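Local coordinates for protein BexL (Amycolatopsis orientalis, PDB 4XRW) that probably cyclises, dehydrates and aromatises a polyketide intermediate on the type II pathway to BE-7585A, as a di-domain aromatase/cyclase, at residues I28-P33 against N162-T167; P48-P53 against A157-N162; P184-Y189 against F241-I246; R263-E268 against T275-H280. All blocks are in the same frame, centred on the assembly; numbering follows the deposited sequence.

How the interactions relate
Interactions 1 and 2 belong to the first helix-grip domain, interactions 3 and 4 to the second, and in each pair the centres lie about 9 Å apart. Helix 138-166 serves both contacts of the first pair, which share Asn-162: interaction 1 ties it to an edge strand through a charged carboxylate, interaction 2 to a short helix and turn through mostly apolar packing. Interaction 3 rests on ring and CH-pi contacts, interaction 4 on regular backbone pairing with a salt bridge. All four are partly buried: valines and an alanine lie inside in interaction 1, Ile-50, Phe-51 and Leu-159 in interaction 2, Tyr-189 and Ile-246 in interaction 3, and Trp-264, Phe-266, Ala-276 and the polar Ser-278 in interaction 4.

Interaction 1. Residues I28-P33 against N162-T167; sequences ILVDAP and NVELVT
Here the long helix of the first helix-grip domain is fastened, near its C-terminal end, to the end of edge strand 22-30. Strand 28-30 and helix 162-166 run almost parallel (6°), with axes 10.1 Å apart. Asp-31, the centre of an inverse gamma turn, gives its backbone N to Glu-164 OE2 at 3.0 Å; the oxygen is met on its anti side, and the donor stands 21° out of the carboxylate plane. Glu-164 reaches the turn because its chain is extended beyond CG (chi2 168°). Its OE2 also lies 3.5 Å from Asp-31 OD2, a like-charged pair whose repulsion is probably eased by Lys-160, which salt-bridges OE2 and hydrogen-bonds to Leu-29 O. A glutamine here would probably leave the ammonium of Lys-160 without its charged mate and the Asp-31 amide more weakly held. Deeper in, Val-30 CG1 meets Val-163 CG1 at 3.7 Å, the two side chains crossing at about a right angle, and Ala-32 CB packs on Val-163 CG1 at 4.0 Å. A water donates to Thr-167 OG1 at 2.6 Å and weakly to Asp-31 O. Such packing of a long C-terminal helix against a curved antiparallel sheet is the hallmark of the helix-grip fold.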
loop_
_atom_site.group_PDB
_atom_site.type_symbol
_atom_site.label_atom_id
_atom_site.label_comp_id
_atom_site.label_asym_id
_atom_site.label_seq_id
_atom_site.Cartn_x
_atom_site.Cartn_y
_atom_site.Cartn_z
ATOM N N ILE A 28 12.603 14.279 -11.781
ATOM C CA ILE A 28 11.899 13.606 -12.860
ATOM C C ILE A 28 10.739 14.495 -13.292
ATOM O O ILE A 28 10.260 15.307 -12.503
ATOM C CB ILE A 28 11.407 12.216 -12.428
ATOM C CG1 ILE A 28 11.192 11.322 -13.646
ATOM C CG2 ILE A 28 10.152 12.327 -11.577
ATOM C CD1 ILE A 28 11.183 9.859 -13.349
ATOM N N LEU A 29 10.302 14.362 -14.553
ATOM C CA LEU A 29 9.110 15.059 -15.027
ATOM C C LEU A 29 7.939 14.126 -14.916
ATOM O O LEU A 29 8.069 12.938 -15.216
ATOM C CB LEU A 29 9.267 15.526 -16.487
ATOM C CG LEU A 29 10.419 16.480 -16.781
ATOM C CD1 LEU A 29 10.581 16.638 -18.299
ATOM C CD2 LEU A 29 10.209 17.833 -16.122
ATOM N N VAL A 30 6.791 14.654 -14.491
ATOM C CA VAL A 30 5.579 13.859 -14.305
ATOM C C VAL A 30 4.391 14.512 -15.034
ATOM O O VAL A 30 4.181 15.717 -14.917
ATOM C CB VAL A 30 5.239 13.706 -12.800
ATOM C CG1 VAL A 30 3.911 12.980 -12.607
ATOM C CG2 VAL A 30 6.381 12.977 -12.058
ATOM N N ASP A 31 3.605 13.717 -15.760
ATOM C CA ASP A 31 2.517 14.274 -16.576
ATOM C C ASP A 31 1.209 14.398 -15.786
ATOM O O ASP A 31 0.179 13.806 -16.125
ATOM C CB ASP A 31 2.310 13.432 -17.839
ATOM C CG ASP A 31 3.529 13.451 -18.765
ATOM O OD1 ASP A 31 4.277 14.463 -18.778
ATOM O OD2 ASP A 31 3.746 12.446 -19.475
ATOM N N ALA A 32 1.290 15.168 -14.707
ATOM C CA ALA A 32 0.131 15.619 -13.952
ATOM C C ALA A 32 0.464 17.015 -13.448
ATOM O O ALA A 32 1.628 17.403 -13.417
ATOM C CB ALA A 32 -0.195 14.673 -12.792
ATOM N N PRO A 33 -0.550 17.793 -13.083
ATOM C CA PRO A 33 -0.242 19.157 -12.632
ATOM C C PRO A 33 0.447 19.169 -11.268
ATOM O O PRO A 33 0.297 18.226 -10.496
ATOM C CB PRO A 33 -1.617 19.831 -12.571
ATOM C CG PRO A 33 -2.600 18.724 -12.520
ATOM C CD PRO A 33 -1.995 17.550 -13.208
ATOM N N ASN A 162 3.366 5.459 -11.586
ATOM C CA ASN A 162 2.113 5.296 -10.863
ATOM C C ASN A 162 1.234 6.529 -10.842
ATOM O O ASN A 162 0.007 6.404 -10.941
ATOM C CB ASN A 162 2.407 4.842 -9.443
ATOM C CG ASN A 162 3.050 3.501 -9.423
ATOM O OD1 ASN A 162 2.621 2.594 -10.120
ATOM N ND2 ASN A 162 4.120 3.371 -8.664
ATOM N N VAL A 163 1.824 7.714 -10.734
ATOM C CA VAL A 163 1.006 8.925 -10.700
ATOM C C VAL A 163 0.258 9.016 -12.013
ATOM O O VAL A 163 -0.917 9.366 -12.045
ATOM C CB VAL A 163 1.837 10.221 -10.479
ATOM C CG1 VAL A 163 1.012 11.470 -10.786
ATOM C CG2 VAL A 163 2.330 10.297 -9.039
ATOM N N GLU A 164 0.933 8.684 -13.102
ATOM C CA GLU A 164 0.294 8.786 -14.420
ATOM C C GLU A 164 -0.845 7.758 -14.589
ATOM O O GLU A 164 -1.765 7.962 -15.387
ATOM C CB GLU A 164 1.364 8.674 -15.516
ATOM C CG GLU A 164 2.176 9.979 -15.615
ATOM C CD GLU A 164 3.461 9.900 -16.467
ATOM O OE1 GLU A 164 3.693 8.900 -17.193
ATOM O OE2 GLU A 164 4.252 10.871 -16.399
ATOM N N LEU A 165 -0.829 6.686 -13.797
ATOM C CA LEU A 165 -1.920 5.712 -13.829
ATOM C C LEU A 165 -3.025 6.013 -12.815
ATOM O O LEU A 165 -4.202 5.866 -13.141
ATOM C CB LEU A 165 -1.390 4.299 -13.576
ATOM C CG LEU A 165 -0.344 3.757 -14.545
ATOM C CD1 LEU A 165 0.073 2.370 -14.101
ATOM C CD2 LEU A 165 -0.866 3.713 -15.956
ATOM N N VAL A 166 -2.671 6.414 -11.591
ATOM C CA VAL A 166 -3.707 6.575 -10.561
ATOM C C VAL A 166 -4.530 7.843 -10.797
ATOM O O VAL A 166 -5.643 7.945 -10.292
ATOM C CB VAL A 166 -3.124 6.573 -9.107
ATOM C CG1 VAL A 166 -2.237 5.340 -8.907
ATOM C CG2 VAL A 166 -2.367 7.841 -8.778
ATOM N N THR A 167 -4.011 8.789 -11.584
ATOM C CA THR A 167 -4.822 9.953 -11.954
ATOM C C THR A 167 -5.752 9.635 -13.139
ATOM O O THR A 167 -6.562 10.476 -13.538
ATOM C CB THR A 167 -3.948 11.180 -12.293
ATOM O OG1 THR A 167 -3.008 10.852 -13.325
ATOM C CG2 THR A 167 -3.198 11.651 -11.051
HETATM O O HOH W 1 -2.784 12.743 -15.063
#

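Interaction 2. Residues P48-P53 against A157-N162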
loop_
_atom_site.group_PDB
_atom_site.type_symbol
_atom_site.label_atom_id
_atom_site.label_comp_id
_atom_site.label_asym_id
_atom_site.label_seq_id
_atom_site.Cartn_x
_atom_site.Cartn_y
_atom_site.Cartn_z
ATOM N N PRO A 48 0.292 4.358 -0.675
ATOM C CA PRO A 48 0.378 2.986 -1.220
ATOM C C PRO A 48 0.146 2.958 -2.734
ATOM O O PRO A 48 0.635 2.058 -3.434
ATOM C CB PRO A 48 -0.707 2.230 -0.440
ATOM C CG PRO A 48 -0.695 2.940 0.926
ATOM C CD PRO A 48 -0.605 4.420 0.499
ATOM N N ARG A 49 -0.583 3.949 -3.251
ATOM C CA ARG A 49 -0.866 3.958 -4.686
ATOM C C ARG A 49 0.285 4.461 -5.523
ATOM O O ARG A 49 0.384 4.112 -6.695
ATOM C CB ARG A 49 -2.099 4.832 -5.004
ATOM C CG ARG A 49 -3.266 4.673 -4.073
ATOM C CD ARG A 49 -4.390 5.646 -4.448
ATOM N NE ARG A 49 -5.606 5.346 -3.701
ATOM C CZ ARG A 49 -6.837 5.604 -4.127
ATOM N NH1 ARG A 49 -7.033 6.176 -5.312
ATOM N NH2 ARG A 49 -7.876 5.278 -3.367
ATOM N N ILE A 50 1.142 5.307 -4.947
ATOM C CA ILE A 50 2.231 5.946 -5.702
ATOM C C ILE A 50 3.635 5.494 -5.325
ATOM O O ILE A 50 4.586 5.688 -6.103
ATOM C CB ILE A 50 2.193 7.475 -5.550
ATOM C CG1 ILE A 50 2.395 7.907 -4.098
ATOM C CG2 ILE A 50 0.883 7.980 -6.035
ATOM C CD1 ILE A 50 2.695 9.412 -3.926
ATOM N N PHE A 51 3.781 4.946 -4.115
ATOM C CA PHE A 51 5.028 4.293 -3.682
ATOM C C PHE A 51 4.812 2.786 -3.524
ATOM O O PHE A 51 4.277 2.338 -2.513
ATOM C CB PHE A 51 5.526 4.888 -2.357
ATOM C CG PHE A 51 5.785 6.376 -2.428
ATOM C CD1 PHE A 51 6.754 6.887 -3.274
ATOM C CD2 PHE A 51 5.059 7.252 -1.662
ATOM C CE1 PHE A 51 6.977 8.241 -3.352
ATOM C CE2 PHE A 51 5.299 8.638 -1.725
ATOM C CZ PHE A 51 6.250 9.116 -2.575
ATOM N N PRO A 52 5.260 1.991 -4.486
ATOM C CA PRO A 52 4.953 0.553 -4.415
ATOM C C PRO A 52 5.358 -0.149 -3.110
ATOM O O PRO A 52 4.602 -1.010 -2.688
ATOM C CB PRO A 52 5.713 -0.016 -5.620
ATOM C CG PRO A 52 5.678 1.112 -6.608
ATOM C CD PRO A 52 5.875 2.350 -5.782
ATOM N N PRO A 53 6.460 0.238 -2.443
ATOM C CA PRO A 53 6.737 -0.460 -1.184
ATOM C C PRO A 53 5.793 -0.149 -0.026
ATOM O O PRO A 53 5.767 -0.915 0.929
ATOM C CB PRO A 53 8.160 -0.005 -0.827
ATOM C CG PRO A 53 8.742 0.474 -2.134
ATOM C CD PRO A 53 7.559 1.137 -2.820
ATOM N N ALA A 157 11.179 7.053 -10.422
ATOM C CA ALA A 157 10.687 6.359 -11.608
ATOM C C ALA A 157 9.322 5.718 -11.332
ATOM O O ALA A 157 8.418 5.791 -12.154
ATOM C CB ALA A 157 11.659 5.325 -12.040
ATOM N N ALA A 158 9.177 5.104 -10.160
ATOM C CA ALA A 158 7.903 4.493 -9.779
ATOM C C ALA A 158 6.849 5.586 -9.540
ATOM O O ALA A 158 5.679 5.413 -9.879
ATOM C CB ALA A 158 8.088 3.617 -8.538
ATOM N N LEU A 159 7.250 6.721 -8.981
ATOM C CA LEU A 159 6.319 7.817 -8.765
ATOM C C LEU A 159 5.699 8.273 -10.089
ATOM O O LEU A 159 4.487 8.435 -10.200
ATOM C CB LEU A 159 7.008 8.997 -8.097
ATOM C CG LEU A 159 6.190 10.276 -7.945
ATOM C CD1 LEU A 159 5.178 10.120 -6.820
ATOM C CD2 LEU A 159 7.081 11.452 -7.688
ATOM N N LYS A 160 6.549 8.509 -11.080
ATOM C CA LYS A 160 6.080 8.917 -12.405
ATOM C C LYS A 160 5.145 7.865 -13.005
ATOM O O LYS A 160 4.058 8.193 -13.466
ATOM C CB LYS A 160 7.276 9.155 -13.326
ATOM C CG LYS A 160 6.925 9.453 -14.774
ATOM C CD LYS A 160 8.191 9.610 -15.628
ATOM C CE LYS A 160 7.842 9.868 -17.109
ATOM N NZ LYS A 160 6.902 11.034 -17.260
ATOM N N HIS A 161 5.572 6.606 -13.001
ATOM C CA HIS A 161 4.772 5.521 -13.561
ATOM C C HIS A 161 3.389 5.443 -12.913
ATOM O O HIS A 161 2.358 5.393 -13.595
ATOM C CB HIS A 161 5.512 4.206 -13.383
ATOM C CG HIS A 161 4.797 3.025 -13.950
ATOM N ND1 HIS A 161 4.922 2.650 -15.270
ATOM C CD2 HIS A 161 3.960 2.125 -13.375
ATOM C CE1 HIS A 161 4.184 1.574 -15.487
ATOM N NE2 HIS A 161 3.591 1.234 -14.354
ATOM N N ASN A 162 3.366 5.459 -11.586
ATOM C CA ASN A 162 2.113 5.296 -10.863
ATOM C C ASN A 162 1.234 6.529 -10.842
ATOM O O ASN A 162 0.007 6.404 -10.941
ATOM C CB ASN A 162 2.407 4.842 -9.443
ATOM C CG ASN A 162 3.050 3.501 -9.423
ATOM O OD1 ASN A 162 2.621 2.594 -10.120
ATOM N ND2 ASN A 162 4.120 3.371 -8.664
#
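Ile-50 and Asn-162 bring their CA atoms to 5.2 Å where the chain leaves helix 47-50 at Phe-51 and turns past one side of helix 138-166. The helix backbone is approached closely: Ile-50 O sits 3.8 Å from Leu-159 CA. On the buried side, Ile-50 and Leu-159 lie side by side, pointing the same way, their CD1 methyls 3.9 Å apart. Ile-50 holds CG1 between its backbone N and carbonyl carbon (chi1 62°), a crowded position that also lays CG1 over one face of the Phe-51 ring, toward its rim. Leu-159 CD1 comes obliquely to that ring, 4.3 Å from Phe-51 CE1. On the more exposed flank Pro-52 leans on the helix, its CD 3.8 Å from Ala-158 CB, while its CG touches Asn-162 ND2 at 3.4 Å. Asn-162 CB rests against Arg-49 O by the course of the helix backbone; with CG beside the backbone N (chi1 -64°), the amide turns so that ND2 makes a weak hydrogen bond of 3.5 Å to Ile-50 O. Apolar contacts carry most of this meeting. Val-163, one residue further along the helix, continues the packing on Ile-50, and Trp-47 meets the Phe-51 ring edge-to-face. From the second domain, Lys-249 on strand 245-250 hydrogen-bonds to Pro-48 O and Pro-52 O, joining this turn to the other helix-grip unit.

Interaction 3. Residues P184-Y189 against F241-I246; sequences PAKDVY and FPHHRI
Phe-241 O is gripped by two backbone amides, His-244 N at 2.9 Å and Arg-245 N at 3.2 Å, in a classic beta bulge, and the Tyr-189 ring reaches it with CE1 at 3.5 Å. Tyr-189, on helix 185-193, carries the contact. With CG anti to its own N (chi1 173°), the ring lies across the turn. His-243 CA sits over one face, 3.8 Å from the centroid, and Pro-242 CA shares that face. The His-243 ring turns its edge to the same aromatic in an offset edge-to-face pair, planes at 85°, with His-243 CD2 3.5 Å from Tyr-189 CD2. A cis peptide links Pro-242 to His-243. The imidazole is sandwiched: Lys-186 CG lies 3.9 Å from the centroid over one face, Pro-242 CB over the other. The Lys-186 chain runs alongside the ring, and its ammonium salt-bridges Asp-190. On the buried side Tyr-189 CE1 packs on Ile-246 CG1 at 3.7 Å. His-243 O, covered by Ala-185 CB and Tyr-189 CB, has no polar partner. Helix 185-193 thus packs on the hairpin turn between antiparallel strands 231-241 and 245-250 of the second helix-grip domain; Val-188 touches Phe-266 on strand 257-268 and Ala-276 on strand 274-284.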
loop_
_atom_site.group_PDB
_atom_site.type_symbol
_atom_site.label_atom_id
_atom_site.label_comp_id
_atom_site.label_asym_id
_atom_site.label_seq_id
_atom_site.Cartn_x
_atom_site.Cartn_y
_atom_site.Cartn_z
ATOM N N PRO A 184 -19.670 -8.833 18.597
ATOM C CA PRO A 184 -18.642 -7.812 18.862
ATOM C C PRO A 184 -17.610 -7.759 17.746
ATOM O O PRO A 184 -17.308 -8.789 17.126
ATOM C CB PRO A 184 -18.001 -8.259 20.174
ATOM C CG PRO A 184 -18.606 -9.589 20.508
ATOM C CD PRO A 184 -19.828 -9.781 19.708
ATOM N N ALA A 185 -17.083 -6.564 17.509
ATOM C CA ALA A 185 -16.116 -6.332 16.450
ATOM C C ALA A 185 -14.926 -7.247 16.628
ATOM O O ALA A 185 -14.359 -7.749 15.646
ATOM C CB ALA A 185 -15.661 -4.869 16.447
ATOM N N LYS A 186 -14.545 -7.479 17.870
ATOM C CA LYS A 186 -13.411 -8.330 18.147
ATOM C C LYS A 186 -13.527 -9.719 17.521
ATOM O O LYS A 186 -12.548 -10.258 17.008
ATOM C CB LYS A 186 -13.204 -8.459 19.647
ATOM C CG LYS A 186 -12.172 -9.506 20.023
ATOM C CD LYS A 186 -11.829 -9.412 21.501
ATOM C CE LYS A 186 -10.552 -10.154 21.835
ATOM N NZ LYS A 186 -10.576 -11.560 21.421
ATOM N N ASP A 187 -14.704 -10.331 17.583
ATOM C CA ASP A 187 -14.833 -11.681 17.027
ATOM C C ASP A 187 -14.785 -11.703 15.501
ATOM O O ASP A 187 -14.344 -12.688 14.912
ATOM C CB ASP A 187 -16.124 -12.328 17.532
ATOM C CG ASP A 187 -16.144 -12.465 19.058
ATOM O OD1 ASP A 187 -15.049 -12.497 19.669
ATOM O OD2 ASP A 187 -17.251 -12.549 19.643
ATOM N N VAL A 188 -15.221 -10.628 14.854
ATOM C CA VAL A 188 -15.165 -10.551 13.423
ATOM C C VAL A 188 -13.713 -10.268 12.987
ATOM O O VAL A 188 -13.151 -10.934 12.116
ATOM C CB VAL A 188 -16.093 -9.456 12.887
ATOM C CG1 VAL A 188 -16.044 -9.447 11.393
ATOM C CG2 VAL A 188 -17.554 -9.663 13.403
ATOM N N TYR A 189 -13.127 -9.261 13.612
ATOM C CA TYR A 189 -11.701 -8.957 13.428
ATOM C C TYR A 189 -10.825 -10.195 13.558
ATOM O O TYR A 189 -9.980 -10.457 12.705
ATOM C CB TYR A 189 -11.255 -7.912 14.455
ATOM C CG TYR A 189 -9.755 -7.646 14.472
ATOM C CD1 TYR A 189 -9.193 -6.665 13.642
ATOM C CD2 TYR A 189 -8.916 -8.382 15.278
ATOM C CE1 TYR A 189 -7.800 -6.426 13.654
ATOM C CE2 TYR A 189 -7.546 -8.157 15.299
ATOM C CZ TYR A 189 -7.003 -7.172 14.491
ATOM O OH TYR A 189 -5.649 -6.959 14.529
ATOM N N PHE A 241 -4.686 -3.674 13.211
ATOM C CA PHE A 241 -4.989 -2.736 14.300
ATOM C C PHE A 241 -6.195 -3.304 15.088
ATOM O O PHE A 241 -7.320 -3.151 14.655
ATOM C CB PHE A 241 -5.331 -1.375 13.744
ATOM C CG PHE A 241 -4.208 -0.731 12.950
ATOM C CD1 PHE A 241 -3.252 0.045 13.587
ATOM C CD2 PHE A 241 -4.112 -0.915 11.595
ATOM C CE1 PHE A 241 -2.212 0.643 12.873
ATOM C CE2 PHE A 241 -3.059 -0.316 10.863
ATOM C CZ PHE A 241 -2.118 0.454 11.515
ATOM N N PRO A 242 -5.932 -3.991 16.204
ATOM C CA PRO A 242 -6.986 -4.611 17.019
ATOM C C PRO A 242 -7.952 -3.565 17.533
ATOM O O PRO A 242 -7.429 -2.579 18.032
ATOM C CB PRO A 242 -6.232 -5.221 18.183
ATOM C CG PRO A 242 -4.850 -5.371 17.728
ATOM C CD PRO A 242 -4.592 -4.326 16.700
ATOM N N HIS A 243 -9.275 -3.687 17.388
ATOM C CA HIS A 243 -9.963 -4.731 16.657
ATOM C C HIS A 243 -10.795 -4.095 15.580
ATOM O O HIS A 243 -11.924 -4.513 15.347
ATOM C CB HIS A 243 -10.860 -5.549 17.597
ATOM C CG HIS A 243 -10.096 -6.275 18.650
ATOM N ND1 HIS A 243 -10.004 -5.824 19.948
ATOM C CD2 HIS A 243 -9.339 -7.396 18.587
ATOM C CE1 HIS A 243 -9.238 -6.647 20.645
ATOM N NE2 HIS A 243 -8.824 -7.612 19.843
ATOM N N HIS A 244 -10.231 -3.119 14.880
ATOM C CA HIS A 244 -11.029 -2.315 13.983
ATOM C C HIS A 244 -10.571 -2.200 12.520
ATOM O O HIS A 244 -11.345 -1.759 11.648
ATOM C CB HIS A 244 -11.166 -0.923 14.611
ATOM C CG HIS A 244 -9.893 -0.131 14.635
ATOM N ND1 HIS A 244 -9.558 0.756 13.635
ATOM C CD2 HIS A 244 -8.885 -0.078 15.540
ATOM C CE1 HIS A 244 -8.397 1.320 13.917
ATOM N NE2 HIS A 244 -7.966 0.832 15.068
ATOM N N ARG A 245 -9.342 -2.599 12.211
ATOM C CA ARG A 245 -8.853 -2.387 10.877
ATOM C C ARG A 245 -7.713 -3.308 10.530
ATOM O O ARG A 245 -6.855 -3.565 11.342
ATOM C CB ARG A 245 -8.396 -0.937 10.722
ATOM C CG ARG A 245 -7.989 -0.544 9.330
ATOM C CD ARG A 245 -7.661 0.969 9.302
ATOM N NE ARG A 245 -6.586 1.315 10.231
ATOM C CZ ARG A 245 -6.427 2.499 10.831
ATOM N NH1 ARG A 245 -7.277 3.499 10.614
ATOM N NH2 ARG A 245 -5.402 2.677 11.661
ATOM N N ILE A 246 -7.739 -3.779 9.295
ATOM C CA ILE A 246 -6.619 -4.521 8.715
ATOM C C ILE A 246 -6.400 -3.957 7.320
ATOM O O ILE A 246 -7.301 -3.978 6.466
ATOM C CB ILE A 246 -6.877 -6.038 8.632
ATOM C CG1 ILE A 246 -7.083 -6.626 10.010
ATOM C CG2 ILE A 246 -5.714 -6.740 7.913
ATOM C CD1 ILE A 246 -7.590 -8.000 9.985
#

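Interaction 4. Residues R263-E268 against T275-H280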
loop_
_atom_site.group_PDB
_atom_site.type_symbol
_atom_site.label_atom_id
_atom_site.label_comp_id
_atom_site.label_asym_id
_atom_site.label_seq_id
_atom_site.Cartn_x
_atom_site.Cartn_y
_atom_site.Cartn_z
ATOM N N ARG A 263 -8.537 -2.962 2.432
ATOM C CA ARG A 263 -8.730 -2.591 3.800
ATOM C C ARG A 263 -9.983 -3.323 4.333
ATOM O O ARG A 263 -11.037 -3.292 3.685
ATOM C CB ARG A 263 -8.878 -1.080 3.906
ATOM C CG ARG A 263 -9.305 -0.544 5.237
ATOM C CD ARG A 263 -9.358 0.974 5.139
ATOM N NE ARG A 263 -9.517 1.632 6.427
ATOM C CZ ARG A 263 -8.808 2.687 6.837
ATOM N NH1 ARG A 263 -7.852 3.216 6.065
ATOM N NH2 ARG A 263 -9.053 3.210 8.038
ATOM N N TRP A 264 -9.823 -3.989 5.464
ATOM C CA TRP A 264 -10.953 -4.524 6.235
ATOM C C TRP A 264 -11.233 -3.539 7.364
ATOM O O TRP A 264 -10.299 -3.136 8.066
ATOM C CB TRP A 264 -10.648 -5.898 6.833
ATOM C CG TRP A 264 -10.262 -6.980 5.866
ATOM C CD1 TRP A 264 -8.994 -7.277 5.427
ATOM C CD2 TRP A 264 -11.126 -7.919 5.239
ATOM N NE1 TRP A 264 -9.029 -8.324 4.549
ATOM C CE2 TRP A 264 -10.331 -8.737 4.420
ATOM C CE3 TRP A 264 -12.503 -8.131 5.270
ATOM C CZ2 TRP A 264 -10.867 -9.768 3.647
ATOM C CZ3 TRP A 264 -13.035 -9.170 4.509
ATOM C CH2 TRP A 264 -12.228 -9.959 3.709
ATOM N N ASP A 265 -12.501 -3.182 7.580
ATOM C CA ASP A 265 -12.889 -2.327 8.690
ATOM C C ASP A 265 -14.007 -3.000 9.476
ATOM O O ASP A 265 -14.859 -3.647 8.890
ATOM C CB ASP A 265 -13.334 -0.941 8.221
ATOM C CG ASP A 265 -12.174 -0.116 7.708
ATOM O OD1 ASP A 265 -11.360 0.369 8.532
ATOM O OD2 ASP A 265 -12.070 0.020 6.475
ATOM N N PHE A 266 -13.930 -2.889 10.790
ATOM C CA PHE A 266 -14.906 -3.501 11.698
ATOM C C PHE A 266 -15.341 -2.405 12.622
ATOM O O PHE A 266 -14.599 -1.986 13.501
ATOM C CB PHE A 266 -14.312 -4.684 12.449
ATOM C CG PHE A 266 -13.545 -5.610 11.555
ATOM C CD1 PHE A 266 -14.189 -6.562 10.813
ATOM C CD2 PHE A 266 -12.161 -5.485 11.420
ATOM C CE1 PHE A 266 -13.480 -7.404 9.969
ATOM C CE2 PHE A 266 -11.448 -6.326 10.567
ATOM C CZ PHE A 266 -12.114 -7.281 9.848
ATOM N N ALA A 267 -16.531 -1.893 12.354
ATOM C CA ALA A 267 -17.065 -0.740 13.075
ATOM C C ALA A 267 -18.189 -1.184 14.021
ATOM O O ALA A 267 -19.149 -1.789 13.572
ATOM C CB ALA A 267 -17.572 0.268 12.088
ATOM N N GLU A 268 -18.052 -0.905 15.316
ATOM C CA GLU A 268 -19.105 -1.235 16.281
ATOM C C GLU A 268 -20.234 -0.225 16.201
ATOM O O GLU A 268 -20.008 0.978 16.222
ATOM C CB GLU A 268 -18.551 -1.302 17.706
ATOM C CG GLU A 268 -17.647 -2.517 17.927
ATOM C CD GLU A 268 -17.238 -2.721 19.379
ATOM O OE1 GLU A 268 -16.935 -1.707 20.056
ATOM O OE2 GLU A 268 -17.219 -3.902 19.832
ATOM N N THR A 275 -20.533 -3.460 11.735
ATOM C CA THR A 275 -20.586 -3.480 10.279
ATOM C C THR A 275 -19.151 -3.718 9.788
ATOM O O THR A 275 -18.204 -3.014 10.154
ATOM C CB THR A 275 -21.262 -2.226 9.652
ATOM O OG1 THR A 275 -20.365 -1.534 8.793
ATOM C CG2 THR A 275 -21.813 -1.315 10.703
ATOM N N ALA A 276 -19.026 -4.814 9.063
ATOM C CA ALA A 276 -17.748 -5.295 8.547
ATOM C C ALA A 276 -17.701 -4.980 7.078
ATOM O O ALA A 276 -18.618 -5.284 6.339
ATOM C CB ALA A 276 -17.581 -6.810 8.793
ATOM N N SER A 277 -16.601 -4.382 6.639
ATOM C CA SER A 277 -16.439 -4.077 5.249
ATOM C C SER A 277 -15.085 -4.508 4.714
ATOM O O SER A 277 -14.134 -4.589 5.458
ATOM C CB SER A 277 -16.616 -2.566 5.037
ATOM O OG SER A 277 -15.689 -1.850 5.837
ATOM N N SER A 278 -15.057 -4.780 3.424
ATOM C CA SER A 278 -13.866 -5.125 2.661
ATOM C C SER A 278 -13.773 -4.171 1.487
ATOM O O SER A 278 -14.626 -4.212 0.590
ATOM C CB SER A 278 -13.945 -6.554 2.162
ATOM O OG SER A 278 -12.852 -6.912 1.356
ATOM N N GLU A 279 -12.744 -3.320 1.499
ATOM C CA GLU A 279 -12.496 -2.360 0.428
ATOM C C GLU A 279 -11.359 -2.835 -0.450
ATOM O O GLU A 279 -10.425 -3.461 0.041
ATOM C CB GLU A 279 -12.171 -0.990 1.021
ATOM C CG GLU A 279 -11.944 0.106 -0.028
ATOM C CD GLU A 279 -10.503 0.198 -0.573
ATOM O OE1 GLU A 279 -9.586 -0.580 -0.172
ATOM O OE2 GLU A 279 -10.291 1.075 -1.437
ATOM N N HIS A 280 -11.440 -2.547 -1.725
ATOM C CA HIS A 280 -10.371 -2.825 -2.639
ATOM C C HIS A 280 -10.077 -1.631 -3.515
ATOM O O HIS A 280 -10.964 -1.016 -3.980
ATOM C CB HIS A 280 -10.684 -3.974 -3.558
ATOM C CG HIS A 280 -10.989 -5.258 -2.861
ATOM N ND1 HIS A 280 -10.070 -6.263 -2.723
ATOM C CD2 HIS A 280 -12.134 -5.728 -2.344
ATOM C CE1 HIS A 280 -10.626 -7.270 -2.093
ATOM N NE2 HIS A 280 -11.876 -6.970 -1.857
HETATM O O HOH W 2 -13.213 -1.490 4.583
#
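Ser-278 CB makes a CH-pi contact over one face of the Trp-264 indole, 4.0 Å from the centroid of the six-membered ring. Ser-278 OG lies over the same face toward the rim and hydrogen-bonds to Ser-314 on helix 299-326. Trp-264 takes CG beside its backbone N (chi1 -58°), which leans the ring toward the partner strand. An alanine in its place would probably open a gap against Ser-278 CB and strip Val-192, Thr-317 and Leu-318 of their aromatic neighbour. On the same side of the sheet as Trp-264, the Phe-266 ring is met obliquely by Ala-276 CB, 4.0 Å from its CD1. The opposite side of the sheet, with Arg-263, Asp-265, Ser-277 and Glu-279, is mainly polar, though Ala-267 lies there too. The guanidinium of Arg-263 turns its edge to the carboxylate of Asp-265: Arg-263 NE donates to Asp-265 OD1 at 3.1 Å, nearly straight (170°), and OD1 accepts with its syn lone pair; the bond to OD2 is weak. A water ties this pair to the partner strand, donating to Asp-265 OD2 at 2.7 Å and to Arg-263 O, and accepting from Ser-277 OG. The backbones are antiparallel, with hydrogen-bonded pairs at Arg-263 and Glu-279, Asp-265 and Ser-277, and Ala-267 and Thr-275; Glu-279 N to Arg-263 O measures 2.8 Å. The hairpin sits inside its sheet, between strand 245-250 beside Trp-264 and Phe-266 and strand 172-181 beside Ala-276 and Ser-278, while helices 185-193 and 299-326 cover the aromatic face.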